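Local coordinates for chymotrypsin-like serine protease (Equine arteritis virus, PDB 1MBM), which probably cleaves viral polyprotein as a chymotrypsin-like serine proteinase with an alpha/beta C-terminal extension, at residues A[4-15]-A[34-45]. Numbering follows the deposited sequence.
Sequences GNVGFVAGSSYG and VVGRANMATLKI
Ala10 O is gripped by Thr42 N at 2.9 Å and, weakly, by a water that also bonds Thr42 OG1, itself tied to Thr51. This pair belongs to the seam that closes the N-terminal six-stranded antiparallel barrel of the chymotrypsin-like fold, where the first strand, 6-10, pairs antiparallel with 40-45, the last in the order around the barrel. Ala10 N returns the bond to Thr42 O; the pair Phe8 and Lys44 repeats the pattern, with Lys44 N reaching Phe8 O at 2.7 Å, nearly in line with the carbonyl. Between these two antiparallel hydrogen-bonded pairs, Val9 and Leu43 form a non-hydrogen-bonded pair whose side chains turn into the barrel. Val9 splits its branches: CG1, anti to the backbone N (chi1 177°), meets Val34 CG1 at 3.8 Å and also touches Ala41 CB, while CG2 faces Leu43 CD1. Gly11 still lies against Ala41 but also reaches the end of helix 32-35, to which Ser12 and Ser13 then turn. Ser13 N bonds Val34 O at 2.9 Å, and Ser12 N donates to Val35 O at 2.9 Å from well above the carbonyl plane; these bonds tie the turn between strands 6-10 and 14-22 to the helix C-terminus. Val34 CG1 packs against Gly15 N at 3.6 Å; its side chain also touches the probable Ser-His-Asp triad of His33, Asp59 and Ser114. A second water links Ser12 OG to Ala38 N. At the far end, Ile45 is extended (chi1 -174°, chi2 171°), carrying CD1 to the backbone of Asn5 and Val6, 3.6 Å from Asn5 C.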
# COMPACT_ATOMS: atom_id res chain seq x y z
N GLY A 4 -8.11 -5.61 11.16
CA GLY A 4 -7.95 -6.85 11.90
C GLY A 4 -6.91 -7.82 11.38
O GLY A 4 -6.37 -8.62 12.16
N ASN A 5 -6.61 -7.73 10.09
CA ASN A 5 -5.63 -8.62 9.47
C ASN A 5 -4.25 -7.99 9.25
O ASN A 5 -3.42 -8.51 8.50
CB ASN A 5 -6.19 -9.16 8.15
CG ASN A 5 -6.21 -8.10 7.05
OD1 ASN A 5 -6.52 -6.94 7.30
ND2 ASN A 5 -5.87 -8.51 5.83
N VAL A 6 -3.98 -6.88 9.94
CA VAL A 6 -2.71 -6.20 9.78
C VAL A 6 -1.77 -6.48 10.95
O VAL A 6 -2.17 -6.40 12.11
CB VAL A 6 -2.92 -4.68 9.61
CG1 VAL A 6 -1.59 -3.91 9.66
CG2 VAL A 6 -3.66 -4.41 8.30
N GLY A 7 -0.53 -6.84 10.65
CA GLY A 7 0.44 -7.10 11.69
C GLY A 7 1.81 -6.47 11.47
O GLY A 7 2.05 -5.80 10.46
N PHE A 8 2.70 -6.68 12.44
CA PHE A 8 4.06 -6.17 12.38
C PHE A 8 4.99 -7.27 11.88
O PHE A 8 4.84 -8.43 12.25
CB PHE A 8 4.53 -5.74 13.78
CG PHE A 8 3.85 -4.50 14.29
CD1 PHE A 8 4.29 -3.24 13.90
CD2 PHE A 8 2.81 -4.58 15.19
CE1 PHE A 8 3.69 -2.10 14.38
CE2 PHE A 8 2.20 -3.44 15.69
CZ PHE A 8 2.64 -2.20 15.28
N VAL A 9 5.96 -6.91 11.04
CA VAL A 9 6.91 -7.86 10.49
C VAL A 9 8.34 -7.41 10.81
O VAL A 9 8.67 -6.24 10.64
CB VAL A 9 6.75 -7.99 8.95
CG1 VAL A 9 7.78 -8.92 8.36
CG2 VAL A 9 5.33 -8.50 8.59
N ALA A 10 9.17 -8.34 11.30
CA ALA A 10 10.57 -8.07 11.60
C ALA A 10 11.50 -9.09 10.93
O ALA A 10 11.42 -10.29 11.19
CB ALA A 10 10.80 -8.06 13.11
N GLY A 11 12.39 -8.58 10.08
CA GLY A 11 13.40 -9.38 9.40
C GLY A 11 14.69 -8.57 9.44
O GLY A 11 15.19 -8.26 10.53
N SER A 12 15.24 -8.23 8.28
CA SER A 12 16.42 -7.37 8.22
C SER A 12 16.00 -5.95 8.57
O SER A 12 16.82 -5.12 8.98
CB SER A 12 17.06 -7.38 6.83
OG SER A 12 17.85 -8.54 6.63
N SER A 13 14.72 -5.67 8.37
CA SER A 13 14.21 -4.36 8.77
C SER A 13 12.85 -4.52 9.47
O SER A 13 12.38 -5.64 9.66
CB SER A 13 14.16 -3.41 7.58
OG SER A 13 13.65 -2.15 7.96
N TYR A 14 12.25 -3.41 9.86
CA TYR A 14 11.00 -3.44 10.61
C TYR A 14 9.91 -2.89 9.72
O TYR A 14 10.04 -1.79 9.18
CB TYR A 14 11.11 -2.60 11.89
CG TYR A 14 12.02 -3.21 12.92
CD1 TYR A 14 11.81 -4.50 13.40
CD2 TYR A 14 13.11 -2.51 13.40
CE1 TYR A 14 12.65 -5.06 14.33
CE2 TYR A 14 13.96 -3.06 14.35
CZ TYR A 14 13.72 -4.35 14.80
OH TYR A 14 14.56 -4.92 15.74
N GLY A 15 8.85 -3.66 9.56
CA GLY A 15 7.79 -3.26 8.67
C GLY A 15 6.42 -3.74 9.08
O GLY A 15 6.19 -4.14 10.24
N VAL A 34 12.00 -5.49 3.89
CA VAL A 34 11.72 -5.67 5.31
C VAL A 34 12.18 -7.07 5.73
O VAL A 34 12.79 -7.25 6.80
CB VAL A 34 10.22 -5.49 5.60
CG1 VAL A 34 9.85 -6.04 6.98
CG2 VAL A 34 9.83 -4.01 5.48
N VAL A 35 11.91 -8.05 4.87
CA VAL A 35 12.33 -9.44 5.10
C VAL A 35 13.86 -9.56 5.11
O VAL A 35 14.45 -9.99 6.10
CB VAL A 35 11.73 -10.37 4.01
CG1 VAL A 35 12.26 -11.77 4.17
CG2 VAL A 35 10.21 -10.39 4.10
N GLY A 36 14.49 -9.16 4.01
CA GLY A 36 15.94 -9.24 3.90
C GLY A 36 16.37 -10.48 3.14
O GLY A 36 15.59 -11.42 2.99
N ARG A 37 17.62 -10.50 2.70
CA ARG A 37 18.15 -11.60 1.89
C ARG A 37 18.04 -13.00 2.51
O ARG A 37 17.83 -13.97 1.80
CB ARG A 37 19.58 -11.30 1.44
CG ARG A 37 20.46 -12.55 1.35
CD ARG A 37 21.26 -12.73 0.07
NE ARG A 37 22.30 -13.74 0.26
CZ ARG A 37 23.40 -13.83 -0.48
NH1 ARG A 37 23.62 -12.98 -1.47
NH2 ARG A 37 24.28 -14.79 -0.23
N ALA A 38 18.16 -13.11 3.83
CA ALA A 38 18.03 -14.42 4.47
C ALA A 38 16.62 -15.01 4.27
O ALA A 38 16.37 -16.15 4.63
CB ALA A 38 18.37 -14.33 5.95
N ASN A 39 15.72 -14.21 3.68
CA ASN A 39 14.36 -14.63 3.31
C ASN A 39 13.44 -15.06 4.45
O ASN A 39 12.35 -15.59 4.21
CB ASN A 39 14.39 -15.70 2.22
CG ASN A 39 14.26 -15.12 0.82
OD1 ASN A 39 15.24 -15.01 0.08
ND2 ASN A 39 13.05 -14.76 0.45
N MET A 40 13.87 -14.82 5.69
CA MET A 40 13.10 -15.20 6.86
C MET A 40 12.67 -13.97 7.65
O MET A 40 13.41 -12.99 7.74
CB MET A 40 13.93 -16.13 7.74
CG MET A 40 13.12 -17.14 8.51
SD MET A 40 14.11 -18.55 9.01
CE MET A 40 15.27 -17.78 10.17
N ALA A 41 11.46 -14.00 8.21
CA ALA A 41 10.96 -12.89 9.01
C ALA A 41 9.83 -13.31 9.95
O ALA A 41 9.08 -14.24 9.67
CB ALA A 41 10.52 -11.75 8.12
N THR A 42 9.70 -12.58 11.05
CA THR A 42 8.69 -12.94 12.04
C THR A 42 7.51 -11.97 12.00
O THR A 42 7.70 -10.75 12.04
CB THR A 42 9.32 -12.97 13.44
OG1 THR A 42 10.32 -14.02 13.51
CG2 THR A 42 8.29 -13.41 14.46
N LEU A 43 6.31 -12.54 11.90
CA LEU A 43 5.06 -11.78 11.90
C LEU A 43 4.48 -11.75 13.31
O LEU A 43 4.47 -12.76 14.01
CB LEU A 43 4.05 -12.44 10.96
CG LEU A 43 2.59 -12.00 11.10
CD1 LEU A 43 2.42 -10.57 10.61
CD2 LEU A 43 1.66 -12.94 10.33
N LYS A 44 4.02 -10.58 13.73
CA LYS A 44 3.35 -10.44 15.01
C LYS A 44 1.96 -9.90 14.72
O LYS A 44 1.83 -8.81 14.18
CB LYS A 44 4.11 -9.47 15.90
CG LYS A 44 3.45 -9.21 17.24
CD LYS A 44 4.16 -8.08 17.98
CE LYS A 44 3.21 -7.33 18.89
NZ LYS A 44 3.85 -6.12 19.47
N ILE A 45 0.93 -10.67 15.08
CA ILE A 45 -0.46 -10.26 14.91
C ILE A 45 -1.33 -10.89 16.01
O ILE A 45 -1.24 -12.10 16.26
CB ILE A 45 -0.98 -10.56 13.48
CG1 ILE A 45 -2.38 -9.98 13.28
CG2 ILE A 45 -0.92 -12.05 13.17
CD1 ILE A 45 -2.85 -10.06 11.85
O HOH W 1 12.98 -13.08 12.42
O HOH W 2 17.86 -11.07 6.17